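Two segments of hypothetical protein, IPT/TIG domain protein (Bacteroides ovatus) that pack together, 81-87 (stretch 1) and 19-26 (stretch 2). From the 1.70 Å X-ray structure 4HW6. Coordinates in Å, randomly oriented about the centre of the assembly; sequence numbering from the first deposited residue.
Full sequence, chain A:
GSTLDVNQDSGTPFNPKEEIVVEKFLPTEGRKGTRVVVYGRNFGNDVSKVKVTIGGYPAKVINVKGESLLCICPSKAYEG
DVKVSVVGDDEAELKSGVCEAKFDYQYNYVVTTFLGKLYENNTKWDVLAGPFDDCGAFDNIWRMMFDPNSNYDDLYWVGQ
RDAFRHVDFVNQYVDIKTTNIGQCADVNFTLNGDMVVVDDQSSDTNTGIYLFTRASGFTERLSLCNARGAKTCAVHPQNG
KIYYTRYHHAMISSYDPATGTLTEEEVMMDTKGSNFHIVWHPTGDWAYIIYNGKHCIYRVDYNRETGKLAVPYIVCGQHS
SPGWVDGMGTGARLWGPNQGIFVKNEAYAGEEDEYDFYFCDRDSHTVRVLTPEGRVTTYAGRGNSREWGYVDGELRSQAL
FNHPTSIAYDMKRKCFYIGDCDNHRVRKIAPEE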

# COMPACT_ATOMS: atom_id res chain seq x y z
N ASP A 81 -21.09 1.44 -16.42
CA ASP A 81 -22.33 1.10 -17.15
C ASP A 81 -23.50 1.87 -16.55
O ASP A 81 -23.65 1.94 -15.34
CB ASP A 81 -22.64 -0.40 -17.10
CG ASP A 81 -21.50 -1.24 -17.61
OD1 ASP A 81 -21.55 -1.67 -18.78
OD2 ASP A 81 -20.55 -1.47 -16.83
N VAL A 82 -24.33 2.45 -17.42
CA VAL A 82 -25.48 3.23 -17.00
C VAL A 82 -26.71 2.38 -17.32
O VAL A 82 -27.00 2.11 -18.49
CB VAL A 82 -25.51 4.58 -17.74
CG1 VAL A 82 -26.81 5.34 -17.46
CG2 VAL A 82 -24.29 5.41 -17.37
N LYS A 83 -27.41 1.95 -16.27
CA LYS A 83 -28.55 1.05 -16.37
C LYS A 83 -29.77 1.72 -15.74
O LYS A 83 -29.70 2.24 -14.62
CB LYS A 83 -28.27 -0.27 -15.64
CG LYS A 83 -29.37 -1.32 -15.69
CD LYS A 83 -28.90 -2.63 -15.08
CE LYS A 83 -30.02 -3.66 -15.01
NZ LYS A 83 -29.56 -4.97 -14.46
N VAL A 84 -30.88 1.71 -16.47
CA VAL A 84 -32.14 2.27 -16.00
C VAL A 84 -33.17 1.16 -15.98
O VAL A 84 -33.34 0.44 -16.97
CB VAL A 84 -32.63 3.40 -16.93
CG1 VAL A 84 -33.99 3.92 -16.48
CG2 VAL A 84 -31.59 4.53 -16.97
N SER A 85 -33.85 1.03 -14.84
CA SER A 85 -34.88 0.01 -14.64
C SER A 85 -36.17 0.67 -14.17
O SER A 85 -36.14 1.67 -13.44
CB SER A 85 -34.42 -0.98 -13.57
OG SER A 85 -33.24 -1.67 -13.98
N VAL A 86 -37.30 0.08 -14.55
CA VAL A 86 -38.60 0.50 -14.03
C VAL A 86 -39.22 -0.70 -13.32
O VAL A 86 -39.22 -1.81 -13.86
CB VAL A 86 -39.52 1.04 -15.15
CG1 VAL A 86 -40.96 1.14 -14.68
CG2 VAL A 86 -39.01 2.40 -15.63
N VAL A 87 -39.73 -0.47 -12.11
CA VAL A 87 -40.36 -1.53 -11.31
C VAL A 87 -41.87 -1.35 -11.28
O VAL A 87 -42.37 -0.24 -11.50
CB VAL A 87 -39.82 -1.56 -9.85
CG1 VAL A 87 -38.31 -1.70 -9.82
CG2 VAL A 87 -40.24 -0.31 -9.09
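Stretch 2 (19-26) EIVVEKFL

At the centre of this contact two valines meet: Val84 CG2 lies 3.9 Å from Val22 CG2, and the CA atoms of the same pair, 7.2 Å apart, set the register. That spacing is too wide for backbone pairing, and no hydrogen bond crosses between the segments. Stretch 2 lies over stretch 1 mainly through side chains, though Ile20 also rests on backbone atoms, its CG2 3.9 Å from Val84 O and its CD1 4.2 Å from Ser85 C. Residues 21-26 form a strand, extended except at Glu23, that runs against strand 82-87 at 145° between their N-to-C directions, roughly antiparallel but clearly skewed, with the axes 7.8 Å apart at closest approach.

The reversed direction dictates the pairing on each flank of the centre. Toward the start of stretch 1, Val82 reaches both the central Val22, CG1 of each 4.2 Å apart, and the later Phe25, with Val82 CG2 3.9 Å from Phe25 CE2. The same methyl, CG2 of Val82, sits over one face of the Phe25 ring in a CH-pi contact, 25° off the ring normal. Toward the other end, Ile20, just ahead of the strand, spans two valines. Its CG2 is 4.3 Å from Val84 CB, and its CD1 reaches 3.7 Å from Val86 CG2, the closest approach in the contact.

The rule on stretch 1 is strict alternation: Val82, Val84 and Val86, all with chi1 in t, point toward the partner, while Lys83 and Ser85 point away. Stretch 2 begins likewise with Ile20 and Val22 toward and Val21 away, but its next inward residue is Phe25, three positions on; between them Glu23 has a phi/psi of -84/-49, a departure from extended geometry. The polar side chains that are modelled stay outside this apolar seam. Lys24 and Asp81 point away, and Ser85 OG and Asp81 OD1 find hydrogen bonds elsewhere in the structure.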

# COMPACT_ATOMS: atom_id res chain seq x y z
N GLU A 19 -39.40 -1.66 -24.78
CA GLU A 19 -38.13 -1.76 -24.07
C GLU A 19 -37.73 -0.41 -23.49
O GLU A 19 -38.18 0.64 -23.96
CB GLU A 19 -37.03 -2.27 -25.01
CG GLU A 19 -37.25 -3.68 -25.55
CD GLU A 19 -37.51 -4.70 -24.44
OE1 GLU A 19 -36.62 -4.90 -23.59
OE2 GLU A 19 -38.61 -5.30 -24.42
N ILE A 20 -36.91 -0.43 -22.46
CA ILE A 20 -36.26 0.80 -22.00
C ILE A 20 -34.98 0.97 -22.82
O ILE A 20 -34.15 0.07 -22.90
CB ILE A 20 -35.97 0.76 -20.50
CG1 ILE A 20 -37.28 0.81 -19.72
CG2 ILE A 20 -35.05 1.91 -20.10
CD1 ILE A 20 -37.11 0.58 -18.23
N VAL A 21 -34.85 2.13 -23.46
CA VAL A 21 -33.67 2.44 -24.26
C VAL A 21 -32.91 3.55 -23.54
O VAL A 21 -33.50 4.55 -23.14
CB VAL A 21 -34.05 2.91 -25.67
CG1 VAL A 21 -32.79 3.11 -26.51
CG2 VAL A 21 -34.99 1.91 -26.33
N VAL A 22 -31.62 3.34 -23.33
CA VAL A 22 -30.79 4.37 -22.75
C VAL A 22 -29.89 4.83 -23.90
O VAL A 22 -28.99 4.10 -24.33
CB VAL A 22 -29.99 3.85 -21.53
CG1 VAL A 22 -29.29 5.01 -20.83
CG2 VAL A 22 -30.92 3.10 -20.56
N GLU A 23 -30.17 6.02 -24.42
CA GLU A 23 -29.49 6.53 -25.62
C GLU A 23 -28.17 7.18 -25.27
O GLU A 23 -27.15 6.90 -25.88
CB GLU A 23 -30.37 7.55 -26.35
N LYS A 24 -28.19 8.07 -24.28
CA LYS A 24 -26.99 8.84 -23.93
C LYS A 24 -27.17 9.51 -22.59
O LYS A 24 -28.25 9.45 -22.01
CB LYS A 24 -26.71 9.90 -25.00
CG LYS A 24 -27.70 11.06 -25.02
CD LYS A 24 -27.21 12.21 -25.90
CE LYS A 24 -28.30 13.27 -26.04
NZ LYS A 24 -27.84 14.50 -26.75
N PHE A 25 -26.12 10.17 -22.12
CA PHE A 25 -26.14 10.87 -20.84
C PHE A 25 -25.23 12.10 -20.92
O PHE A 25 -24.26 12.11 -21.68
CB PHE A 25 -25.70 9.94 -19.71
CG PHE A 25 -24.53 9.07 -20.06
CD1 PHE A 25 -23.23 9.52 -19.90
CD2 PHE A 25 -24.73 7.79 -20.56
CE1 PHE A 25 -22.15 8.72 -20.26
CE2 PHE A 25 -23.66 6.98 -20.89
CZ PHE A 25 -22.36 7.44 -20.76
N LEU A 26 -25.56 13.14 -20.15
CA LEU A 26 -24.73 14.34 -20.08
C LEU A 26 -24.61 14.81 -18.62
O LEU A 26 -25.60 14.83 -17.89
CB LEU A 26 -25.29 15.46 -20.98
CG LEU A 26 -25.25 15.22 -22.50
CD1 LEU A 26 -26.08 16.26 -23.24
CD2 LEU A 26 -23.82 15.22 -23.05